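Local coordinates for Serine/threonine-protein kinase Tel1 (PDB 6SKY) that probably acts as a DNA-damage-sensing serine/threonine kinase, transferring phosphate from ATP to [ST]-Q motifs in checkpoint signalling, at residues A1696-V1701 against S1728-Y1733. Sequence-based numbering, arbitrary orientation.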
loop_
_atom_site.group_PDB
_atom_site.type_symbol
_atom_site.label_atom_id
_atom_site.label_comp_id
_atom_site.label_asym_id
_atom_site.label_seq_id
_atom_site.Cartn_x
_atom_site.Cartn_y
_atom_site.Cartn_z
ATOM N N ALA A 1696 13.101 -63.327 36.560
ATOM C CA ALA A 1696 14.128 -62.615 35.811
ATOM C C ALA A 1696 15.009 -61.790 36.731
ATOM O O ALA A 1696 16.237 -61.808 36.612
ATOM C CB ALA A 1696 13.480 -61.729 34.755
ATOM N N LEU A 1697 14.402 -61.045 37.651
ATOM C CA LEU A 1697 15.195 -60.206 38.537
ATOM C C LEU A 1697 16.077 -61.040 39.453
ATOM O O LEU A 1697 17.214 -60.653 39.739
ATOM C CB LEU A 1697 14.292 -59.290 39.352
ATOM C CG LEU A 1697 13.702 -58.106 38.597
ATOM C CD1 LEU A 1697 12.816 -57.290 39.509
ATOM C CD2 LEU A 1697 14.805 -57.252 38.026
ATOM N N ARG A 1698 15.580 -62.185 39.926
ATOM C CA ARG A 1698 16.412 -63.044 40.761
ATOM C C ARG A 1698 17.623 -63.535 39.986
ATOM O O ARG A 1698 18.758 -63.446 40.469
ATOM C CB ARG A 1698 15.598 -64.218 41.301
ATOM C CG ARG A 1698 14.971 -63.953 42.656
ATOM C CD ARG A 1698 14.310 -65.185 43.249
ATOM N NE ARG A 1698 12.861 -65.172 43.100
ATOM C CZ ARG A 1698 12.196 -65.932 42.243
ATOM N NH1 ARG A 1698 12.847 -66.773 41.457
ATOM N NH2 ARG A 1698 10.879 -65.853 42.172
ATOM N N THR A 1699 17.406 -64.031 38.766
ATOM C CA THR A 1699 18.529 -64.475 37.945
ATOM C C THR A 1699 19.541 -63.356 37.734
ATOM O O THR A 1699 20.743 -63.542 37.950
ATOM C CB THR A 1699 18.032 -64.984 36.599
ATOM O OG1 THR A 1699 17.137 -66.079 36.808
ATOM C CG2 THR A 1699 19.192 -65.447 35.759
ATOM N N ILE A 1700 19.067 -62.181 37.315
ATOM C CA ILE A 1700 19.972 -61.082 36.991
ATOM C C ILE A 1700 20.772 -60.666 38.214
ATOM O O ILE A 1700 22.003 -60.576 38.166
ATOM C CB ILE A 1700 19.192 -59.893 36.409
ATOM C CG1 ILE A 1700 18.691 -60.217 35.011
ATOM C CG2 ILE A 1700 20.055 -58.661 36.381
ATOM C CD1 ILE A 1700 17.718 -59.213 34.490
ATOM N N VAL A 1701 20.094 -60.398 39.330
ATOM C CA VAL A 1701 20.800 -59.862 40.487
ATOM C C VAL A 1701 21.740 -60.904 41.077
ATOM O O VAL A 1701 22.841 -60.573 41.527
ATOM C CB VAL A 1701 19.807 -59.336 41.533
ATOM C CG1 VAL A 1701 20.546 -58.843 42.754
ATOM C CG2 VAL A 1701 18.978 -58.219 40.944
ATOM N N SER A 1728 16.007 -60.579 45.707
ATOM C CA SER A 1728 16.418 -61.093 44.410
ATOM C C SER A 1728 17.751 -61.817 44.480
ATOM O O SER A 1728 18.285 -62.218 43.444
ATOM C CB SER A 1728 16.498 -59.954 43.397
ATOM O OG SER A 1728 15.337 -59.154 43.451
ATOM N N ASN A 1729 18.290 -62.005 45.674
ATOM C CA ASN A 1729 19.624 -62.549 45.868
ATOM C C ASN A 1729 19.505 -63.934 46.487
ATOM O O ASN A 1729 19.071 -64.071 47.634
ATOM C CB ASN A 1729 20.444 -61.614 46.751
ATOM C CG ASN A 1729 21.886 -62.013 46.835
ATOM O OD1 ASN A 1729 22.339 -62.902 46.122
ATOM N ND2 ASN A 1729 22.627 -61.350 47.707
ATOM N N TRP A 1730 19.878 -64.960 45.724
ATOM C CA TRP A 1730 20.019 -66.314 46.254
ATOM C C TRP A 1730 21.335 -66.375 47.023
ATOM O O TRP A 1730 22.357 -66.858 46.535
ATOM C CB TRP A 1730 20.002 -67.341 45.137
ATOM C CG TRP A 1730 18.728 -67.494 44.414
ATOM C CD1 TRP A 1730 18.464 -67.097 43.147
ATOM C CD2 TRP A 1730 17.544 -68.130 44.893
ATOM N NE1 TRP A 1730 17.180 -67.432 42.804
ATOM C CE2 TRP A 1730 16.595 -68.069 43.862
ATOM C CE3 TRP A 1730 17.191 -68.738 46.098
ATOM C CZ2 TRP A 1730 15.319 -68.594 43.997
ATOM C CZ3 TRP A 1730 15.926 -69.253 46.227
ATOM C CH2 TRP A 1730 15.004 -69.179 45.187
ATOM N N ASP A 1731 21.310 -65.866 48.259
ATOM C CA ASP A 1731 22.571 -65.655 48.971
ATOM C C ASP A 1731 23.235 -66.974 49.350
ATOM O O ASP A 1731 24.383 -67.208 48.934
ATOM C CB ASP A 1731 22.350 -64.725 50.168
ATOM C CG ASP A 1731 23.642 -64.135 50.695
ATOM O OD1 ASP A 1731 24.713 -64.454 50.137
ATOM O OD2 ASP A 1731 23.587 -63.351 51.663
ATOM N N PRO A 1732 22.603 -67.872 50.126
ATOM C CA PRO A 1732 23.226 -69.183 50.337
ATOM C C PRO A 1732 22.946 -70.145 49.196
ATOM O O PRO A 1732 23.808 -70.938 48.812
ATOM C CB PRO A 1732 22.585 -69.678 51.642
ATOM C CG PRO A 1732 21.686 -68.571 52.112
ATOM C CD PRO A 1732 21.363 -67.761 50.907
ATOM N N TYR A 1733 21.744 -70.069 48.639
ATOM C CA TYR A 1733 21.225 -71.125 47.784
ATOM C C TYR A 1733 21.705 -70.939 46.351
ATOM O O TYR A 1733 22.617 -70.161 46.063
ATOM C CB TYR A 1733 19.705 -71.169 47.872
ATOM C CG TYR A 1733 19.194 -71.288 49.286
ATOM C CD1 TYR A 1733 18.859 -70.161 50.016
ATOM C CD2 TYR A 1733 19.062 -72.526 49.893
ATOM C CE1 TYR A 1733 18.400 -70.261 51.307
ATOM C CE2 TYR A 1733 18.603 -72.637 51.184
ATOM C CZ TYR A 1733 18.273 -71.500 51.889
ATOM O OH TYR A 1733 17.813 -71.599 53.180
#
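No hydrogen bond joins these two pieces of chain; S1728 lies against one side of the helical turn 1696-1701 and W1730 against the arm of R1698. The CA atoms come nearest at R1698 and S1728, and there R1698 CA points its hydrogen at S1728 O, 3.4 Å away, a CH...O contact with 149° at the hydrogen.

The rest is van der Waals contact. S1728 CB sits 3.8 Å from V1701 CB and equally close to L1697 O, a carbonyl already bonded to V1701 N within the helix. S1728 OG, anti to its own carbonyl carbon, is satisfied by L1724 O. R1698 runs its methylene groups past the loop: CG meets S1728 CA at 3.7 Å, and CD comes up to the NE1, CE2 and CZ2 atoms of the indole, 3.6 Å from W1730 CZ2. The chain bends at chi3 (-102°), and the guanidinium plane ends up 69° from the ring plane, an oblique crossing rather than a stack. An alanine at R1698 would probably leave the indole less firmly held, since the CG and CD contacts to S1728 and W1730 would go.

W1730 is the centre of an inverse gamma turn in the loop that follows helix 1722-1726. That short helix packs L1724 on L1697 and L1725 on V1701, while L1675 and I1678 of helix 1670-1684 also touch L1697, in a helical region consistent with the alpha solenoid of this kinase, far from the nucleotide site.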